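PDB 4TUF: major extracellular endoglucanase from Xanthomonas campestris pv. campestris, which hydrolyses internal beta-1,4-glucosidic linkages of cellulose, lichenin and cereal beta-D-glucans through a family 5 glycoside hydrolase domain, the part of the protein modelled here. Local coordinates for residues D335-T338 with L339-T342; N256-A259 with I260-R263. All coordinates share one frame; numbering follows the deposited sequence.

Both contacts are short helical runs, each between side chains three to four residues apart, on the outside of the TIM-barrel catalytic domain. Contact 2 comes first along the chain, in helix 257-266, which links the parallel strands 231-238 and 276-280; contact 1 follows in helix 334-344, the last helix, beyond strand 309-311. Their centres are 22 Å apart and their nearest atoms about 10 Å, so they do not touch. Helix 288-303 is what they share: Leu339 and Thr342 of contact 1 lean on it, and so do Met257, Pro258 and Trp261 of contact 2. Three successive helices are thereby packed together on the outside of the barrel, whose strand 276-280 carries Glu278, the probable nucleophile.

Contact 1 of 2, residues D335-T338 with L339-T342; sequences DKMT and LLRT
Residues Asp335-Thr338 and Leu339-Thr342 form continuous alpha-helix, the last of the barrel domain, with four backbone i to i+4 bonds running from Leu339 N to Asp335 O (3.0 Å), from Leu340 N to Lys336 O, from Arg341 N to Met337 O and from Thr342 N to Thr338 O. The last carbonyl is gripped twice. Thr342 OG1 donates to Thr338 O at 3.0 Å, the familiar bond of a helical threonine hydroxyl to the carbonyl four residues earlier, and it comes from the opposite face of the carbonyl plane to Thr342 N; chi1 of -72° sets the hydroxyl beside its own backbone N, turned back down the helix.

Met337 works in two directions. The bend at chi2 (-42°) sets SD 4.0 Å from Leu340 CD1, and the further bend at chi3 turns CE over one face of the Arg341 guanidinium, displaced toward the rim and 4.0 Å from NH2. Closer to the backbone, Met337 CB is 3.7 Å from NH1 of Arg341. The arginine is extended from CG to NE and passes over the methionine at a slant, with CG 3.2 Å from Met337 O; its NH2 is held by Leu52 O, which anchors the far end of the group. Leu340 stays nearer the main chain, its CG packing against Lys336 O at 3.4 Å.

Around this turn the helix divides its faces between several parts of the barrel. Met337 and Leu340 meet Phe54, Lys336 and Leu340 reach Tyr311 on strand 309-311, and Leu339 lies against Gln294, Asp295 and Val298 of helix 288-303.

Contact 2 of 2, residues N256-A259 with I260-R263; sequences NMPA and IWER
In the beta-alpha-beta unit of strand 231-238, helix 257-266 and strand 276-280, part of the TIM barrel, Met257 and Trp261 meet one helical turn apart in a CH-pi and Met-aromatic contact. Met257 CB sits over the six-membered ring of the indole, 3.6 Å from its centroid and 14° off the normal. The sulfur stands farther off and obliquely, with SD 5.3 Å from the same centroid. Beyond it the chain, bent at chi2 (-51°) and chi3, folds back so that CE comes to 3.4 Å from Trp261 NE1, and the methionine thus spans the indole from its benzene ring to its pyrrole nitrogen. Pro258 touches the ring more loosely at CZ3.

The tryptophan is buried against helix 288-303, where it meets Tyr300, Trp293, Ala296 and Leu297. Ile260 touches Tyr247, as Met257 does; its CD1 is 3.9 Å from Asn256 O. Glu262 has its CB against Pro258 O, but its chain turns off at chi2 and OE1 is hydrogen-bonded to the hydroxyl of Tyr300.

Main-chain bonds run from Glu262 N to Pro258 O and from Arg263 N to Ala259 O. Met257 O serves two donors unequally: Ile260 N makes a weak bond bent to 128° at the hydrogen, whereas Trp261 N, 3.0 Å from Met257 O, arrives almost straight along the carbonyl bond.

Contact 1 of 2, residues D335-T338 with L339-T342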
loop_
_atom_site.group_PDB
_atom_site.type_symbol
_atom_site.label_atom_id
_atom_site.label_comp_id
_atom_site.label_asym_id
_atom_site.label_seq_id
_atom_site.Cartn_x
_atom_site.Cartn_y
_atom_site.Cartn_z
ATOM N N ASP A 335 3.384 21.467 2.105
ATOM C CA ASP A 335 2.113 21.399 2.819
ATOM C C ASP A 335 1.695 19.945 3.019
ATOM O O ASP A 335 1.147 19.582 4.061
ATOM C CB ASP A 335 1.018 22.185 2.086
ATOM C CG ASP A 335 1.025 21.955 0.584
ATOM O OD1 ASP A 335 1.700 21.013 0.113
ATOM O OD2 ASP A 335 0.341 22.724 -0.128
ATOM N N LYS A 336 1.966 19.115 2.018
ATOM C CA LYS A 336 1.725 17.690 2.137
ATOM C C LYS A 336 2.583 17.092 3.247
ATOM O O LYS A 336 2.117 16.239 4.006
ATOM C CB LYS A 336 2.001 16.983 0.810
ATOM C CG LYS A 336 0.847 17.048 -0.178
ATOM C CD LYS A 336 1.116 16.173 -1.383
ATOM C CE LYS A 336 -0.017 16.245 -2.387
ATOM N NZ LYS A 336 0.262 15.400 -3.582
ATOM N N MET A 337 3.831 17.546 3.350
ATOM C CA MET A 337 4.715 17.054 4.401
ATOM C C MET A 337 4.275 17.522 5.788
ATOM O O MET A 337 4.403 16.787 6.766
ATOM C CB MET A 337 6.164 17.476 4.140
ATOM C CG MET A 337 6.855 16.658 3.058
ATOM S SD MET A 337 6.513 14.879 3.166
ATOM C CE MET A 337 7.276 14.462 4.731
ATOM N N THR A 338 3.743 18.737 5.876
ATOM C CA THR A 338 3.286 19.263 7.156
ATOM C C THR A 338 2.048 18.500 7.622
ATOM O O THR A 338 1.851 18.286 8.817
ATOM C CB THR A 338 2.993 20.771 7.066
ATOM O OG1 THR A 338 4.197 21.461 6.708
ATOM C CG2 THR A 338 2.492 21.311 8.395
ATOM N N LEU A 339 1.230 18.070 6.669
ATOM C CA LEU A 339 0.055 17.253 6.967
ATOM C C LEU A 339 0.443 15.878 7.509
ATOM O O LEU A 339 -0.147 15.386 8.470
ATOM C CB LEU A 339 -0.809 17.084 5.718
ATOM C CG LEU A 339 -2.062 16.223 5.866
ATOM C CD1 LEU A 339 -3.160 16.991 6.587
ATOM C CD2 LEU A 339 -2.536 15.739 4.510
ATOM N N LEU A 340 1.436 15.259 6.880
ATOM C CA LEU A 340 1.887 13.938 7.291
ATOM C C LEU A 340 2.546 13.971 8.670
ATOM O O LEU A 340 2.325 13.075 9.485
ATOM C CB LEU A 340 2.849 13.356 6.253
ATOM C CG LEU A 340 2.203 12.919 4.937
ATOM C CD1 LEU A 340 3.257 12.629 3.894
ATOM C CD2 LEU A 340 1.337 11.693 5.158
ATOM N N ARG A 341 3.345 14.998 8.939
ATOM C CA ARG A 341 4.010 15.094 10.235
ATOM C C ARG A 341 2.981 15.299 11.338
ATOM O O ARG A 341 3.168 14.842 12.465
ATOM C CB ARG A 341 5.045 16.217 10.239
ATOM C CG ARG A 341 6.185 15.960 9.269
ATOM C CD ARG A 341 7.337 16.925 9.444
ATOM N NE ARG A 341 8.371 16.705 8.434
ATOM C CZ ARG A 341 8.576 17.496 7.384
ATOM N NH1 ARG A 341 7.831 18.580 7.203
ATOM N NH2 ARG A 341 9.537 17.206 6.522
ATOM N N THR A 342 1.890 15.975 10.998
ATOM C CA THR A 342 0.771 16.128 11.914
ATOM C C THR A 342 0.191 14.762 12.260
ATOM O O THR A 342 -0.022 14.449 13.427
ATOM C CB THR A 342 -0.323 17.025 11.316
ATOM O OG1 THR A 342 0.137 18.381 11.299
ATOM C CG2 THR A 342 -1.606 16.938 12.138
#

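Contact 2 of 2, residues N256-A259 with I260-R263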
loop_
_atom_site.group_PDB
_atom_site.type_symbol
_atom_site.label_atom_id
_atom_site.label_comp_id
_atom_site.label_asym_id
_atom_site.label_seq_id
_atom_site.Cartn_x
_atom_site.Cartn_y
_atom_site.Cartn_z
ATOM N N ASN A 256 -19.573 14.961 7.831
ATOM C CA ASN A 256 -20.250 13.702 7.578
ATOM C C ASN A 256 -19.291 12.543 7.354
ATOM O O ASN A 256 -19.679 11.388 7.416
ATOM C CB ASN A 256 -21.156 13.837 6.364
ATOM C CG ASN A 256 -20.398 14.225 5.127
ATOM O OD1 ASN A 256 -19.347 14.838 5.210
ATOM N ND2 ASN A 256 -20.923 13.869 3.972
ATOM N N MET A 257 -18.035 12.863 7.088
ATOM C CA MET A 257 -17.047 11.857 6.709
ATOM C C MET A 257 -16.678 10.821 7.784
ATOM O O MET A 257 -16.582 9.641 7.460
ATOM C CB MET A 257 -15.771 12.548 6.216
ATOM C CG MET A 257 -15.955 13.305 4.916
ATOM S SD MET A 257 -16.734 12.288 3.641
ATOM C CE MET A 257 -15.521 10.985 3.445
ATOM N N PRO A 258 -16.450 11.242 9.049
ATOM C CA PRO A 258 -16.044 10.246 10.054
ATOM C C PRO A 258 -16.952 9.008 10.162
ATOM O O PRO A 258 -16.445 7.914 10.400
ATOM C CB PRO A 258 -16.077 11.046 11.359
ATOM C CG PRO A 258 -15.750 12.427 10.941
ATOM C CD PRO A 258 -16.413 12.610 9.607
ATOM N N ALA A 259 -18.258 9.176 9.988
ATOM C CA ALA A 259 -19.186 8.050 10.033
ATOM C C ALA A 259 -18.947 7.089 8.869
ATOM O O ALA A 259 -19.119 5.876 8.994
ATOM C CB ALA A 259 -20.620 8.550 10.019
ATOM N N ILE A 260 -18.550 7.643 7.732
ATOM C CA ILE A 260 -18.332 6.856 6.530
ATOM C C ILE A 260 -17.012 6.092 6.606
ATOM O O ILE A 260 -16.940 4.911 6.251
ATOM C CB ILE A 260 -18.366 7.759 5.284
ATOM C CG1 ILE A 260 -19.803 8.230 5.040
ATOM C CG2 ILE A 260 -17.820 7.035 4.070
ATOM C CD1 ILE A 260 -19.910 9.362 4.067
ATOM N N TRP A 261 -15.971 6.767 7.084
ATOM C CA TRP A 261 -14.689 6.120 7.324
ATOM C C TRP A 261 -14.826 5.065 8.409
ATOM O O TRP A 261 -14.241 3.988 8.315
ATOM C CB TRP A 261 -13.629 7.147 7.718
ATOM C CG TRP A 261 -13.319 8.135 6.636
ATOM C CD1 TRP A 261 -13.319 7.908 5.291
ATOM C CD2 TRP A 261 -12.978 9.513 6.809
ATOM N NE1 TRP A 261 -12.988 9.058 4.616
ATOM C CE2 TRP A 261 -12.775 10.059 5.527
ATOM C CE3 TRP A 261 -12.819 10.339 7.924
ATOM C CZ2 TRP A 261 -12.427 11.391 5.329
ATOM C CZ3 TRP A 261 -12.471 11.661 7.724
ATOM C CH2 TRP A 261 -12.281 12.174 6.438
ATOM N N GLU A 262 -15.604 5.379 9.440
ATOM C CA GLU A 262 -15.851 4.432 10.519
ATOM C C GLU A 262 -16.487 3.160 9.976
ATOM O O GLU A 262 -16.023 2.058 10.259
ATOM C CB GLU A 262 -16.742 5.056 11.596
ATOM C CG GLU A 262 -17.024 4.154 12.788
ATOM C CD GLU A 262 -15.855 4.065 13.754
ATOM O OE1 GLU A 262 -14.802 4.691 13.491
ATOM O OE2 GLU A 262 -15.993 3.371 14.785
ATOM N N ARG A 263 -17.536 3.326 9.178
ATOM C CA ARG A 263 -18.230 2.201 8.561
ATOM C C ARG A 263 -17.328 1.311 7.708
ATOM O O ARG A 263 -17.344 0.088 7.843
ATOM C CB ARG A 263 -19.385 2.702 7.696
ATOM C CG ARG A 263 -20.125 1.587 6.992
ATOM C CD ARG A 263 -21.560 1.970 6.710
ATOM N NE ARG A 263 -21.671 2.971 5.656
ATOM C CZ ARG A 263 -22.495 4.012 5.706
ATOM N NH1 ARG A 263 -23.271 4.192 6.768
ATOM N NH2 ARG A 263 -22.539 4.873 4.698
#